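Long-range contact in hypothetical multiheme protein (Ignicoccus hospitalis KIN4/I, PDB 4QO5), which binds eight covalently attached c-type hemes as a membrane-associated cytochrome and is probably an electron-transfer protein of as yet undefined reaction: residues L13-S25 with L72-G84. Sequence-based numbering, arbitrary orientation.
Sequences LKNVSPQTKTCLS and LRNVVVGCYECHG. With HEC (heme c), chain C.
Val75 lies against the loop before helix 18-25, its CA and CB against Asn15 O and its CG1 beside Ser17. The same carbonyl is claimed by the next residue: Val76 N donates to Asn15 O at 2.8 Å, nearly straight, while CG1 of Val76 packs on Lys14 O and its CG2 meets CG2 of Val16. Gly78 precedes helix 79-83, and a CB there would collide with CG2 of Thr20. Cys79, joined through SG to the heme, rests that sulfur 3.7 Å from CB of Cys23, whose own SG is linked to a different heme. At Tyr80 the backbone N donates to OG1 of Thr20 (3.0 Å), and the side chain has CG anti to the backbone N (chi1 180°), which lays one ring face against Gln19; CB of Gln19 makes a CH-pi contact with that face, and its amide stacks on the ring. Glu81 bends at chi2 (58°) to present its carboxylate to the start of helix 18-25: OE1 takes the hydroxyl of Ser17 at 2.7 Å and OE2 that of Thr20 at 2.6 Å, each on the syn side, though somewhat out of the carboxylate plane. OE2 also accepts from a water shared with Ser17 N and Val76 O. As Ser17 OG in turn caps Thr20 N, the carboxylate is linked to the N-cap and is likely to hold that hydroxyl in its capping position; an alanine here would probably leave the hydroxyls of Ser17 and Thr20 without their carboxylate acceptor and the water with one acceptor fewer. Cys82 and His83 complete the CxxCH heme-binding motif, NE2 of His83 binding iron opposite His222. Helices 18-25 and 79-83 cross at 105°, each carrying a cysteine linked to a different heme, with helix 32-39 packed on Leu13 and Leu24, helix 48-51 beside Asn15 and Asn74, and Phe99 of strand 99-101 against Gln19 and Thr22.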
# COMPACT_ATOMS: atom_id res chain seq x y z
N LEU A 13 -20.44 -21.18 -29.12
CA LEU A 13 -19.13 -21.04 -29.75
C LEU A 13 -19.16 -21.54 -31.18
O LEU A 13 -20.01 -22.34 -31.57
CB LEU A 13 -18.07 -21.83 -28.98
CG LEU A 13 -17.75 -21.29 -27.58
CD1 LEU A 13 -16.83 -22.25 -26.86
CD2 LEU A 13 -17.12 -19.90 -27.69
N LYS A 14 -18.21 -21.09 -31.98
CA LYS A 14 -18.09 -21.62 -33.32
C LYS A 14 -16.64 -21.92 -33.62
O LYS A 14 -15.74 -21.39 -32.95
CB LYS A 14 -18.67 -20.66 -34.36
CG LYS A 14 -18.04 -19.28 -34.34
CD LYS A 14 -18.72 -18.37 -35.34
CE LYS A 14 -18.25 -16.94 -35.17
NZ LYS A 14 -18.81 -16.03 -36.21
N ASN A 15 -16.45 -22.79 -34.60
CA ASN A 15 -15.12 -23.19 -35.05
C ASN A 15 -14.28 -23.80 -33.93
O ASN A 15 -13.08 -23.55 -33.85
CB ASN A 15 -14.40 -22.01 -35.71
CG ASN A 15 -15.17 -21.45 -36.88
OD1 ASN A 15 -15.62 -22.20 -37.75
ND2 ASN A 15 -15.36 -20.13 -36.90
N VAL A 16 -14.93 -24.58 -33.07
CA VAL A 16 -14.24 -25.33 -32.04
C VAL A 16 -13.80 -26.68 -32.62
O VAL A 16 -14.55 -27.32 -33.35
CB VAL A 16 -15.13 -25.52 -30.81
CG1 VAL A 16 -14.35 -26.15 -29.68
CG2 VAL A 16 -15.69 -24.16 -30.37
N SER A 17 -12.58 -27.11 -32.33
CA SER A 17 -12.11 -28.40 -32.86
C SER A 17 -12.88 -29.53 -32.17
O SER A 17 -13.36 -29.36 -31.05
CB SER A 17 -10.60 -28.56 -32.66
OG SER A 17 -10.28 -28.73 -31.28
N PRO A 18 -13.01 -30.68 -32.85
CA PRO A 18 -13.66 -31.83 -32.22
C PRO A 18 -12.96 -32.21 -30.93
O PRO A 18 -13.61 -32.63 -29.97
CB PRO A 18 -13.51 -32.94 -33.25
CG PRO A 18 -13.36 -32.24 -34.55
CD PRO A 18 -12.68 -30.93 -34.27
N GLN A 19 -11.64 -32.07 -30.91
CA GLN A 19 -10.88 -32.41 -29.72
C GLN A 19 -11.24 -31.51 -28.56
O GLN A 19 -11.55 -31.97 -27.46
CB GLN A 19 -9.38 -32.34 -29.97
CG GLN A 19 -8.88 -33.38 -30.97
CD GLN A 19 -8.78 -32.83 -32.39
OE1 GLN A 19 -9.47 -31.88 -32.77
NE2 GLN A 19 -7.91 -33.44 -33.19
N THR A 20 -11.23 -30.21 -28.82
CA THR A 20 -11.51 -29.25 -27.77
C THR A 20 -12.94 -29.42 -27.25
O THR A 20 -13.18 -29.28 -26.06
CB THR A 20 -11.18 -27.81 -28.21
OG1 THR A 20 -9.75 -27.66 -28.18
CG2 THR A 20 -11.79 -26.75 -27.26
N LYS A 21 -13.87 -29.78 -28.13
CA LYS A 21 -15.24 -30.02 -27.69
C LYS A 21 -15.29 -31.14 -26.65
O LYS A 21 -16.08 -31.08 -25.72
CB LYS A 21 -16.17 -30.36 -28.86
CG LYS A 21 -16.53 -29.16 -29.73
CD LYS A 21 -17.61 -29.54 -30.75
CE LYS A 21 -18.34 -28.32 -31.28
NZ LYS A 21 -19.46 -28.69 -32.20
N THR A 22 -14.43 -32.13 -26.81
CA THR A 22 -14.34 -33.20 -25.83
C THR A 22 -13.77 -32.70 -24.50
O THR A 22 -14.32 -33.00 -23.43
CB THR A 22 -13.52 -34.38 -26.37
OG1 THR A 22 -14.12 -34.84 -27.59
CG2 THR A 22 -13.50 -35.51 -25.36
N CYS A 23 -12.69 -31.92 -24.55
CA CYS A 23 -12.14 -31.33 -23.32
C CYS A 23 -13.20 -30.51 -22.60
O CYS A 23 -13.35 -30.61 -21.38
CB CYS A 23 -10.98 -30.38 -23.59
SG CYS A 23 -9.94 -30.77 -25.01
N LEU A 24 -13.91 -29.67 -23.35
CA LEU A 24 -14.88 -28.77 -22.74
C LEU A 24 -16.02 -29.52 -22.10
O LEU A 24 -16.53 -29.11 -21.06
CB LEU A 24 -15.48 -27.83 -23.78
CG LEU A 24 -14.51 -26.79 -24.33
CD1 LEU A 24 -15.16 -26.03 -25.48
CD2 LEU A 24 -14.07 -25.84 -23.22
N SER A 25 -16.46 -30.60 -22.75
CA SER A 25 -17.63 -31.32 -22.26
C SER A 25 -17.38 -31.86 -20.87
O SER A 25 -18.30 -32.03 -20.07
CB SER A 25 -18.05 -32.43 -23.23
OG SER A 25 -17.10 -33.47 -23.24
N LEU A 72 -4.58 -26.17 -37.25
CA LEU A 72 -4.80 -25.09 -36.29
C LEU A 72 -5.35 -23.82 -36.93
O LEU A 72 -5.78 -22.91 -36.22
CB LEU A 72 -3.50 -24.74 -35.55
CG LEU A 72 -2.83 -25.82 -34.69
CD1 LEU A 72 -1.49 -25.35 -34.15
CD2 LEU A 72 -3.74 -26.23 -33.54
N ARG A 73 -5.33 -23.75 -38.26
CA ARG A 73 -5.65 -22.49 -38.95
C ARG A 73 -7.12 -22.07 -38.85
O ARG A 73 -7.42 -20.88 -38.78
CB ARG A 73 -5.28 -22.58 -40.42
CG ARG A 73 -3.79 -22.66 -40.66
CD ARG A 73 -3.47 -22.79 -42.14
NE ARG A 73 -2.07 -23.16 -42.29
CZ ARG A 73 -1.57 -23.91 -43.27
NH1 ARG A 73 -2.37 -24.40 -44.21
NH2 ARG A 73 -0.28 -24.18 -43.28
N ASN A 74 -8.01 -23.05 -38.85
CA ASN A 74 -9.43 -22.77 -38.99
C ASN A 74 -10.27 -23.14 -37.77
O ASN A 74 -11.48 -23.29 -37.87
CB ASN A 74 -9.99 -23.42 -40.26
CG ASN A 74 -9.23 -22.99 -41.51
OD1 ASN A 74 -8.58 -23.80 -42.16
ND2 ASN A 74 -9.33 -21.71 -41.85
N VAL A 75 -9.61 -23.27 -36.62
CA VAL A 75 -10.33 -23.43 -35.36
C VAL A 75 -9.87 -22.38 -34.37
O VAL A 75 -8.75 -21.86 -34.49
CB VAL A 75 -10.17 -24.85 -34.75
CG1 VAL A 75 -10.83 -25.90 -35.64
CG2 VAL A 75 -8.69 -25.20 -34.53
N VAL A 76 -10.73 -22.06 -33.40
CA VAL A 76 -10.34 -21.15 -32.34
C VAL A 76 -9.31 -21.86 -31.47
O VAL A 76 -9.14 -23.08 -31.59
CB VAL A 76 -11.55 -20.65 -31.49
CG1 VAL A 76 -12.52 -19.87 -32.37
CG2 VAL A 76 -12.26 -21.83 -30.78
N VAL A 77 -8.59 -21.10 -30.66
CA VAL A 77 -7.50 -21.65 -29.86
C VAL A 77 -8.08 -22.18 -28.55
O VAL A 77 -8.21 -21.44 -27.56
CB VAL A 77 -6.47 -20.58 -29.55
CG1 VAL A 77 -5.21 -21.18 -28.95
CG2 VAL A 77 -6.14 -19.81 -30.81
N GLY A 78 -8.42 -23.47 -28.57
CA GLY A 78 -9.05 -24.15 -27.45
C GLY A 78 -8.07 -25.00 -26.66
O GLY A 78 -6.87 -25.00 -26.95
N CYS A 79 -8.59 -25.72 -25.67
CA CYS A 79 -7.78 -26.52 -24.75
C CYS A 79 -6.79 -27.43 -25.50
O CYS A 79 -5.63 -27.53 -25.14
CB CYS A 79 -8.69 -27.42 -23.90
SG CYS A 79 -10.34 -26.70 -23.48
N TYR A 80 -7.27 -28.10 -26.54
CA TYR A 80 -6.41 -29.03 -27.25
C TYR A 80 -5.38 -28.31 -28.12
O TYR A 80 -4.26 -28.79 -28.31
CB TYR A 80 -7.24 -30.00 -28.09
CG TYR A 80 -6.37 -30.98 -28.85
CD1 TYR A 80 -5.82 -32.08 -28.20
CD2 TYR A 80 -6.08 -30.79 -30.19
CE1 TYR A 80 -5.01 -32.98 -28.88
CE2 TYR A 80 -5.27 -31.69 -30.88
CZ TYR A 80 -4.75 -32.78 -30.21
OH TYR A 80 -3.94 -33.68 -30.87
N GLU A 81 -5.75 -27.14 -28.63
CA GLU A 81 -4.88 -26.40 -29.53
C GLU A 81 -3.58 -26.00 -28.83
O GLU A 81 -2.51 -26.08 -29.41
CB GLU A 81 -5.59 -25.19 -30.15
CG GLU A 81 -6.62 -25.56 -31.22
CD GLU A 81 -7.72 -26.50 -30.72
OE1 GLU A 81 -7.86 -27.62 -31.26
OE2 GLU A 81 -8.46 -26.13 -29.77
N CYS A 82 -3.67 -25.61 -27.56
CA CYS A 82 -2.46 -25.35 -26.76
C CYS A 82 -1.84 -26.58 -26.11
O CYS A 82 -0.65 -26.84 -26.27
CB CYS A 82 -2.73 -24.29 -25.69
SG CYS A 82 -2.90 -22.69 -26.48
N HIS A 83 -2.63 -27.32 -25.34
CA HIS A 83 -2.09 -28.38 -24.52
C HIS A 83 -1.70 -29.62 -25.30
O HIS A 83 -1.01 -30.48 -24.77
CB HIS A 83 -3.07 -28.75 -23.41
CG HIS A 83 -3.17 -27.72 -22.34
ND1 HIS A 83 -2.23 -27.59 -21.34
CD2 HIS A 83 -4.07 -26.73 -22.14
CE1 HIS A 83 -2.55 -26.58 -20.55
NE2 HIS A 83 -3.67 -26.06 -21.01
N GLY A 84 -2.14 -29.70 -26.55
CA GLY A 84 -1.79 -30.84 -27.38
C GLY A 84 -0.66 -30.55 -28.36
O GLY A 84 -0.30 -31.41 -29.16
FE HEC C . -4.57 -24.37 -20.15
CHA HEC C . -2.31 -24.77 -17.59
CHB HEC C . -6.64 -26.67 -18.61
CHC HEC C . -6.77 -23.86 -22.56
CHD HEC C . -2.36 -22.29 -21.76
NA HEC C . -4.53 -25.46 -18.44
C1A HEC C . -3.48 -25.47 -17.52
C2A HEC C . -3.79 -26.39 -16.46
C3A HEC C . -4.99 -26.91 -16.72
C4A HEC C . -5.47 -26.34 -17.96
CMA HEC C . -5.74 -27.93 -15.85
CAA HEC C . -2.87 -26.73 -15.26
CBA HEC C . -2.60 -25.57 -14.32
CGA HEC C . -3.75 -25.51 -13.35
O1A HEC C . -4.20 -24.38 -13.05
O2A HEC C . -4.22 -26.60 -12.91
NB HEC C . -6.25 -25.18 -20.52
C1B HEC C . -7.03 -26.02 -19.74
C2B HEC C . -8.38 -26.04 -20.24
C3B HEC C . -8.36 -25.20 -21.29
C4B HEC C . -7.05 -24.69 -21.50
CMB HEC C . -9.53 -26.83 -19.56
CAB HEC C . -9.43 -24.62 -22.20
CBB HEC C . -10.75 -24.31 -21.41
NC HEC C . -4.56 -23.33 -21.85
C1C HEC C . -5.57 -23.25 -22.76
C2C HEC C . -5.12 -22.59 -23.96
C3C HEC C . -3.97 -21.99 -23.58
C4C HEC C . -3.56 -22.56 -22.36
CMC HEC C . -6.15 -22.17 -25.05
CAC HEC C . -2.95 -21.05 -24.27
CBC HEC C . -3.57 -19.93 -25.15
ND HEC C . -2.70 -23.69 -19.73
C1D HEC C . -2.01 -22.78 -20.53
C2D HEC C . -0.76 -22.38 -19.93
C3D HEC C . -0.71 -23.16 -18.62
C4D HEC C . -1.94 -23.94 -18.60
CMD HEC C . 0.21 -21.36 -20.59
CAD HEC C . 0.36 -23.19 -17.49
CBD HEC C . 1.73 -22.65 -17.84
CGD HEC C . 1.77 -21.15 -17.56
O1D HEC C . 2.84 -20.54 -17.78
O2D HEC C . 0.75 -20.57 -17.12
O HOH W 1 -12.93 -21.53 -39.78
O HOH W 2 -10.77 -25.28 -30.88